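Local coordinates for protein beta-galactosidase (Bacillus circulans subsp. alkalophilus, PDB 3TTY) that hydrolyses terminal beta-D-galactose residues from beta-galactosides as a trimeric TIM-barrel glycoside hydrolase, and here holds alpha-D-galactopyranose in its pocket, at residues D14-P17 with E18-D21; F344-L347 with R348-G352. All blocks are in the same frame, centred on the assembly; numbering follows the deposited sequence.

Contacts 1 and 2 are neighbouring loops at the mouth of the closed eight-stranded barrel, one following its first strand, 10-14, the other its last, 339-344. These strands are adjacent where the barrel closes, and Asp14 ties the loops together through backbone bonds to Phe344 and Leu347. Contact 1 is only partly buried, a short 3-10 turn held by backbone bonds and leading into helix 22-35. Contact 2 is buried, an irregular run without direct hydrogen bonds between its halves, bridged by water and reaching the sugar through Phe345. Asn16 and Trp20 of the first loop meet Gln346 and Arg348 of the second, and both loops touch the second subunit.

Contact 1: residues D14-P17 with E18-D21; sequences DYNP and EQWD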
loop_
_atom_site.group_PDB
_atom_site.type_symbol
_atom_site.label_atom_id
_atom_site.label_comp_id
_atom_site.label_asym_id
_atom_site.label_seq_id
_atom_site.Cartn_x
_atom_site.Cartn_y
_atom_site.Cartn_z
ATOM N N ASP A 14 22.763 3.343 27.336
ATOM C CA ASP A 14 23.276 4.311 26.374
ATOM C C ASP A 14 23.314 5.706 26.990
ATOM O O ASP A 14 22.334 6.166 27.574
ATOM C CB ASP A 14 22.438 4.307 25.095
ATOM C CG ASP A 14 22.860 3.216 24.101
ATOM O OD1 ASP A 14 23.050 2.051 24.512
ATOM O OD2 ASP A 14 22.992 3.526 22.889
ATOM N N TYR A 15 24.455 6.370 26.857
ATOM C CA TYR A 15 24.680 7.681 27.455
ATOM C C TYR A 15 25.471 8.496 26.447
ATOM O O TYR A 15 26.451 8.012 25.895
ATOM C CB TYR A 15 25.448 7.524 28.783
ATOM C CG TYR A 15 25.821 8.812 29.511
ATOM C CD1 TYR A 15 24.879 9.820 29.732
ATOM C CD2 TYR A 15 27.104 8.998 30.012
ATOM C CE1 TYR A 15 25.216 10.990 30.415
ATOM C CE2 TYR A 15 27.454 10.172 30.694
ATOM C CZ TYR A 15 26.503 11.157 30.896
ATOM O OH TYR A 15 26.845 12.319 31.556
ATOM N N ASN A 16 25.029 9.726 26.199
ATOM C CA ASN A 16 25.555 10.541 25.106
ATOM C C ASN A 16 25.829 11.989 25.500
ATOM O O ASN A 16 25.235 12.917 24.957
ATOM C CB ASN A 16 24.582 10.489 23.936
ATOM C CG ASN A 16 24.356 9.074 23.454
ATOM O OD1 ASN A 16 25.250 8.472 22.882
ATOM N ND2 ASN A 16 23.171 8.530 23.704
ATOM N N PRO A 17 26.751 12.180 26.447
ATOM C CA PRO A 17 27.065 13.505 26.976
ATOM C C PRO A 17 27.647 14.411 25.904
ATOM O O PRO A 17 27.592 15.624 26.068
ATOM C CB PRO A 17 28.109 13.211 28.053
ATOM C CG PRO A 17 28.728 11.900 27.632
ATOM C CD PRO A 17 27.584 11.127 27.048
ATOM N N GLU A 18 28.195 13.847 24.826
ATOM C CA GLU A 18 28.736 14.689 23.760
ATOM C C GLU A 18 27.633 15.487 23.038
ATOM O O GLU A 18 27.925 16.374 22.235
ATOM C CB GLU A 18 29.604 13.885 22.769
ATOM C CG GLU A 18 28.854 12.800 21.957
ATOM C CD GLU A 18 28.835 11.453 22.666
ATOM O OE1 GLU A 18 29.158 10.439 22.007
ATOM O OE2 GLU A 18 28.504 11.402 23.879
ATOM N N GLN A 19 26.374 15.174 23.336
ATOM C CA GLN A 19 25.237 15.969 22.860
ATOM C C GLN A 19 24.989 17.140 23.809
ATOM O O GLN A 19 24.172 18.019 23.532
ATOM C CB GLN A 19 23.953 15.113 22.776
ATOM C CG GLN A 19 24.032 13.930 21.802
ATOM C CD GLN A 19 22.789 13.032 21.818
ATOM O OE1 GLN A 19 21.815 13.290 22.543
ATOM N NE2 GLN A 19 22.829 11.959 21.018
ATOM N N TRP A 20 25.679 17.138 24.940
ATOM C CA TRP A 20 25.387 18.101 26.001
ATOM C C TRP A 20 26.596 18.976 26.345
ATOM O O TRP A 20 27.223 19.522 25.456
ATOM C CB TRP A 20 24.855 17.370 27.232
ATOM C CG TRP A 20 23.555 16.740 26.947
ATOM C CD1 TRP A 20 23.339 15.503 26.386
ATOM C CD2 TRP A 20 22.266 17.319 27.156
ATOM N NE1 TRP A 20 21.987 15.279 26.252
ATOM C CE2 TRP A 20 21.306 16.381 26.709
ATOM C CE3 TRP A 20 21.825 18.540 27.677
ATOM C CZ2 TRP A 20 19.934 16.622 26.782
ATOM C CZ3 TRP A 20 20.456 18.784 27.742
ATOM C CH2 TRP A 20 19.527 17.826 27.296
ATOM N N ASP A 21 26.902 19.115 27.630
ATOM C CA ASP A 21 28.075 19.870 28.069
ATOM C C ASP A 21 28.474 19.414 29.464
ATOM O O ASP A 21 27.883 18.466 30.003
ATOM C CB ASP A 21 27.843 21.388 28.009
ATOM C CG ASP A 21 26.693 21.854 28.903
ATOM O OD1 ASP A 21 26.274 23.031 28.787
ATOM O OD2 ASP A 21 26.210 21.059 29.728
HETATM O O HOH W 1 28.923 8.718 24.559
HETATM O O HOH W 2 27.215 9.027 20.812
#
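Asn16 O accepts the backbone N of Gln19 at 3.0 Å, and one residue on, Pro17 O takes Trp20 N at 2.7 Å. These successive i to i+3 bonds make the 3-10 turn between barrel strand 10-14 and helix 22-35; Asp21 caps the helix, its OD2 accepting from Thr24 N. The tight side is at Pro17, whose CD sits over the centre of the Tyr15 ring, 3.6 Å above its plane. The Asn16 and Gln19 side chains run side by side, their amide planes 14° apart, with Gln19 NE2 3.7 Å from Asn16 CB. With an alanine at Gln19 the amide laid alongside Asn16 would be gone, which would probably leave that side chain less packed and weaken the contact with Ser185 of the second subunit. The looser side is watery. Glu18 bends back at chi2 (-89°), bringing its carboxylate over the start of the turn; one water links OE2 to Tyr15 O, a second links OE1 to Asn16 OD1, and OE1 also bonds Ser46. With Asn16 ND2 bonded to Gln346 OE1, both ends of this buried amide are engaged, which would fix its rotation, the nearest atoms of the Asn16 side chain and the bound galactose being about 7 Å apart.

Contact 2: residues F344-L347 with R348-G352; sequences FFQL and RRSVG. With GLA (alpha-D-galactopyranose), chain H.
Gln346 reaches forward along its own loop, over the backbone of Arg348 and toward Ser350, its chain extended beyond CG (chi2 176°). The amide lies beside the Arg348 carbonyl, but Gln346 OE1 and Arg348 O, 3.2 Å apart, are two acceptors that cannot bond each other, and Gln346 NE2 stands 3.8 Å from Ser350 OG. Besides Asn16, the partner of OE1 from the neighbouring loop, water serves the amide. One water lies 2.7 Å from Gln346 OE1, to which it probably donates, and accepts from Arg348 N, while another takes Gln346 NE2 at 3.2 Å and, weakly, Ser350 N. The loop leaves the last strand of the TIM barrel, 339-344, at the end where the substrate pocket lies, and a cis peptide joins Phe345 to Gln346. CG of Phe345 is anti to the backbone N (chi1 -175°), which turns one ring face to the galactose: sugar C4 sits over the ring centre, 3.8 Å above the plane, a CH-pi contact, as aromatic residues commonly make with sugars. Gln346 CB lies against the opposite face, 3.6 Å from the plane. Arg348 turns from the loop toward helix 22-35, bent at chi2 and chi3, where its guanidinium forms a salt bridge with Asp28 and a cation-pi contact with Trp20, whereas Arg349 pairs with Glu363 and packs on Tyr502 of the second subunit.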
loop_
_atom_site.group_PDB
_atom_site.type_symbol
_atom_site.label_atom_id
_atom_site.label_comp_id
_atom_site.label_asym_id
_atom_site.label_seq_id
_atom_site.Cartn_x
_atom_site.Cartn_y
_atom_site.Cartn_z
ATOM N N PHE A 344 19.416 0.444 29.553
ATOM C CA PHE A 344 18.405 1.222 28.845
ATOM C C PHE A 344 18.964 1.895 27.606
ATOM O O PHE A 344 20.162 2.206 27.532
ATOM C CB PHE A 344 17.895 2.383 29.736
ATOM C CG PHE A 344 17.180 1.947 30.988
ATOM C CD1 PHE A 344 15.913 1.375 30.919
ATOM C CD2 PHE A 344 17.762 2.150 32.237
ATOM C CE1 PHE A 344 15.242 0.979 32.065
ATOM C CE2 PHE A 344 17.100 1.758 33.401
ATOM C CZ PHE A 344 15.836 1.170 33.314
ATOM N N PHE A 345 18.080 2.164 26.649
ATOM C CA PHE A 345 18.244 3.364 25.841
ATOM C C PHE A 345 17.178 4.351 26.320
ATOM O O PHE A 345 16.004 3.986 26.383
ATOM C CB PHE A 345 18.063 3.098 24.343
ATOM C CG PHE A 345 18.353 4.305 23.485
ATOM C CD1 PHE A 345 19.629 4.524 22.976
ATOM C CD2 PHE A 345 17.365 5.240 23.222
ATOM C CE1 PHE A 345 19.915 5.647 22.203
ATOM C CE2 PHE A 345 17.637 6.370 22.447
ATOM C CZ PHE A 345 18.915 6.570 21.938
ATOM N N GLN A 346 17.555 5.570 26.712
ATOM C CA GLN A 346 18.925 5.970 27.004
ATOM C C GLN A 346 18.894 6.689 28.358
ATOM O O GLN A 346 17.828 6.855 28.947
ATOM C CB GLN A 346 19.487 6.887 25.913
ATOM C CG GLN A 346 18.620 8.110 25.584
ATOM C CD GLN A 346 19.285 9.042 24.566
ATOM O OE1 GLN A 346 20.488 9.274 24.627
ATOM N NE2 GLN A 346 18.495 9.576 23.623
ATOM N N LEU A 347 20.052 7.121 28.851
ATOM C CA LEU A 347 20.122 7.713 30.186
ATOM C C LEU A 347 19.585 9.160 30.266
ATOM O O LEU A 347 19.055 9.576 31.297
ATOM C CB LEU A 347 21.538 7.590 30.758
ATOM C CG LEU A 347 22.031 6.153 30.909
ATOM C CD1 LEU A 347 23.271 6.076 31.778
ATOM C CD2 LEU A 347 20.909 5.283 31.491
ATOM N N ARG A 348 19.706 9.919 29.181
ATOM C CA ARG A 348 19.119 11.263 29.133
ATOM C C ARG A 348 18.628 11.594 27.726
ATOM O O ARG A 348 19.359 11.423 26.757
ATOM C CB ARG A 348 20.104 12.327 29.629
ATOM C CG ARG A 348 19.958 13.666 28.931
ATOM C CD ARG A 348 19.839 14.892 29.847
ATOM N NE ARG A 348 20.651 14.904 31.072
ATOM C CZ ARG A 348 20.464 15.799 32.051
ATOM N NH1 ARG A 348 19.523 16.728 31.928
ATOM N NH2 ARG A 348 21.210 15.788 33.147
ATOM N N ARG A 349 17.389 12.068 27.628
ATOM C CA ARG A 349 16.729 12.293 26.343
ATOM C C ARG A 349 17.486 13.275 25.448
ATOM O O ARG A 349 18.113 14.235 25.915
ATOM C CB ARG A 349 15.264 12.730 26.544
ATOM C CG ARG A 349 14.330 11.568 26.848
ATOM C CD ARG A 349 12.961 11.932 27.439
ATOM N NE ARG A 349 11.992 12.324 26.441
ATOM C CZ ARG A 349 10.704 11.966 26.420
ATOM N NH1 ARG A 349 10.169 11.195 27.356
ATOM N NH2 ARG A 349 9.934 12.417 25.446
ATOM N N SER A 350 17.454 12.984 24.153
ATOM C CA SER A 350 17.987 13.864 23.121
ATOM C C SER A 350 16.966 14.957 22.829
ATOM O O SER A 350 15.857 14.924 23.358
ATOM C CB SER A 350 18.221 13.060 21.854
ATOM O OG SER A 350 17.020 12.397 21.505
ATOM N N VAL A 351 17.296 15.849 21.901
ATOM C CA VAL A 351 16.721 17.186 21.915
ATOM C C VAL A 351 16.087 17.841 20.636
ATOM O O VAL A 351 15.225 18.693 20.791
ATOM C CB VAL A 351 17.757 18.118 22.622
ATOM C CG1 VAL A 351 18.112 19.318 21.798
ATOM C CG2 VAL A 351 17.313 18.448 24.045
ATOM N N GLY A 352 16.439 17.483 19.393
ATOM C CA GLY A 352 17.390 16.459 19.046
ATOM C C GLY A 352 17.024 15.474 17.936
ATOM O O GLY A 352 17.370 14.308 18.069
HETATM C C1 GLA H . 17.710 0.530 18.967
HETATM C C2 GLA H . 19.060 1.279 18.850
HETATM C C3 GLA H . 19.173 2.468 19.821
HETATM C C4 GLA H . 17.898 3.289 19.698
HETATM C C5 GLA H . 16.684 2.382 19.922
HETATM C C6 GLA H . 15.418 3.246 19.871
HETATM O O1 GLA H . 17.531 -0.244 20.166
HETATM O O2 GLA H . 20.140 0.389 19.085
HETATM O O3 GLA H . 20.293 3.314 19.505
HETATM O O4 GLA H . 17.873 3.796 18.370
HETATM O O5 GLA H . 16.611 1.424 18.861
HETATM O O6 GLA H . 14.314 2.537 20.449
HETATM O O HOH W 3 21.820 9.498 26.972
HETATM O O HOH W 4 15.455 10.364 23.912
#